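Halohydrin dehalogenase (Rhizobium radiobacter, PDB 4IY1) probably converts vicinal halohydrins to epoxides with release of halide, and can open epoxides with nucleophiles such as cyanide. Local coordinates at residues F35-Q38 with D39-E42. The protein carries 37 engineered substitutions. Numbering follows the deposited sequence.
Sequences FKHQ and DELE. Engineered in segment 35-38: His-37 (natural residue Gln), Gln-38 (natural residue Lys).
His-37 and Leu-41 are joined across the N-terminal turn of helix 38-47, which follows strand 27-30 in the Rossmann-type fold of this enzyme; the engineered His-37 holds the N-cap position. Two backbone i to i+4 hydrogen bonds define the turn. Leu-41 N donates to His-37 O over 3.1 Å; the bond is nearly straight and lies in the carbonyl plane. Glu-42 N donates to Gln-38 O at 3.0 Å, tilted 34° from the carbonyl plane.

The apolar contact joins the buried Phe-35 to Leu-41. Leu-41 has CG anti to the backbone N (chi1 -165°), and its CD1 reaches back to Phe-35 CB at 4.0 Å. Phe-35 CD2 lies 4.0 Å from Leu-41 CA; the Phe-35 ring meets Phe-44 edge-to-face, while Pro-53 of strand 52-53 touches both Phe-35 and Leu-41.

The polar side chains fall into two groups. In one, the His-37 ring presents its edge to Glu-40 CG, with ring and carboxylate planes 78° apart; the Glu-40 chain bends at chi2, and its OE2 forms a salt bridge with Lys-10. Asp-39 OD2 comes within 3.3 Å of His-37 CB, whereas His-37 ND1 is 5.0 Å from Asp-39 OD2, so the charged ends are not in contact. In the other, the engineered Gln-38 runs alongside Glu-42, both chains extended beyond CG; their nearest side-chain atoms, amide oxygen Gln-38 OE1 and carboxylate oxygen Glu-42 OE2, lie 3.8 Å apart and offer no donor.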
loop_
_atom_site.group_PDB
_atom_site.type_symbol
_atom_site.label_atom_id
_atom_site.label_comp_id
_atom_site.label_asym_id
_atom_site.label_seq_id
_atom_site.Cartn_x
_atom_site.Cartn_y
_atom_site.Cartn_z
ATOM N N PHE B 35 -35.028 14.275 0.521
ATOM C CA PHE B 35 -36.227 13.536 0.888
ATOM C C PHE B 35 -36.818 14.046 2.198
ATOM O O PHE B 35 -37.680 13.392 2.786
ATOM C CB PHE B 35 -35.973 12.033 0.981
ATOM C CG PHE B 35 -35.611 11.393 -0.323
ATOM C CD1 PHE B 35 -35.032 10.134 -0.351
ATOM C CD2 PHE B 35 -35.754 12.082 -1.514
ATOM C CE1 PHE B 35 -34.638 9.563 -1.550
ATOM C CE2 PHE B 35 -35.413 11.497 -2.721
ATOM C CZ PHE B 35 -34.858 10.235 -2.741
ATOM N N LYS B 36 -36.259 15.141 2.705
ATOM C CA LYS B 36 -36.857 15.898 3.810
ATOM C C LYS B 36 -38.209 16.468 3.380
ATOM O O LYS B 36 -39.201 16.371 4.096
ATOM C CB LYS B 36 -35.940 17.057 4.203
ATOM C CG LYS B 36 -34.799 16.657 5.122
ATOM C CD LYS B 36 -34.072 17.876 5.682
ATOM C CE LYS B 36 -33.999 18.983 4.648
ATOM N NZ LYS B 36 -32.592 19.189 4.218
ATOM N N HIS B 37 -38.220 17.069 2.200
ATOM C CA HIS B 37 -39.414 17.634 1.607
ATOM C C HIS B 37 -40.177 16.609 0.814
ATOM O O HIS B 37 -39.689 16.123 -0.219
ATOM C CB HIS B 37 -38.993 18.768 0.689
ATOM C CG HIS B 37 -37.826 19.557 1.212
ATOM N ND1 HIS B 37 -36.666 19.666 0.536
ATOM C CD2 HIS B 37 -37.635 20.208 2.428
ATOM C CE1 HIS B 37 -35.800 20.404 1.253
ATOM N NE2 HIS B 37 -36.400 20.747 2.405
ATOM N N GLN B 38 -41.416 16.343 1.225
ATOM C CA GLN B 38 -42.250 15.331 0.569
ATOM C C GLN B 38 -42.570 15.591 -0.910
ATOM O O GLN B 38 -42.852 14.653 -1.652
ATOM C CB GLN B 38 -43.535 15.090 1.347
ATOM C CG GLN B 38 -44.604 16.125 1.067
ATOM C CD GLN B 38 -45.973 15.664 1.518
ATOM O OE1 GLN B 38 -46.110 14.614 2.149
ATOM N NE2 GLN B 38 -46.996 16.451 1.201
ATOM N N ASP B 39 -42.521 16.849 -1.341
ATOM C CA ASP B 39 -42.490 17.146 -2.775
ATOM C C ASP B 39 -41.443 16.243 -3.396
ATOM O O ASP B 39 -41.768 15.323 -4.147
ATOM C CB ASP B 39 -42.092 18.601 -3.032
ATOM C CG ASP B 39 -42.302 19.469 -1.797
ATOM O OD1 ASP B 39 -43.479 19.558 -1.309
ATOM O OD2 ASP B 39 -41.295 20.065 -1.310
ATOM N N GLU B 40 -40.193 16.476 -3.004
ATOM C CA GLU B 40 -39.042 15.802 -3.578
ATOM C C GLU B 40 -39.132 14.286 -3.439
ATOM O O GLU B 40 -38.867 13.548 -4.390
ATOM C CB GLU B 40 -37.765 16.323 -2.927
ATOM C CG GLU B 40 -37.585 17.830 -3.052
ATOM C CD GLU B 40 -36.782 18.217 -4.281
ATOM O OE1 GLU B 40 -36.938 19.357 -4.761
ATOM O OE2 GLU B 40 -35.968 17.399 -4.760
ATOM N N LEU B 41 -39.535 13.817 -2.266
ATOM C CA LEU B 41 -39.692 12.387 -2.078
ATOM C C LEU B 41 -40.626 11.803 -3.143
ATOM O O LEU B 41 -40.279 10.839 -3.822
ATOM C CB LEU B 41 -40.181 12.065 -0.664
ATOM C CG LEU B 41 -40.048 10.612 -0.208
ATOM C CD1 LEU B 41 -39.640 10.569 1.246
ATOM C CD2 LEU B 41 -41.332 9.815 -0.406
ATOM N N GLU B 42 -41.763 12.461 -3.363
ATOM C CA GLU B 42 -42.839 11.882 -4.176
ATOM C C GLU B 42 -42.512 11.962 -5.653
ATOM O O GLU B 42 -42.778 11.034 -6.411
ATOM C CB GLU B 42 -44.168 12.575 -3.878
ATOM C CG GLU B 42 -44.798 12.121 -2.571
ATOM C CD GLU B 42 -45.870 13.070 -2.057
ATOM O OE1 GLU B 42 -46.051 14.162 -2.647
ATOM O OE2 GLU B 42 -46.553 12.705 -1.073
#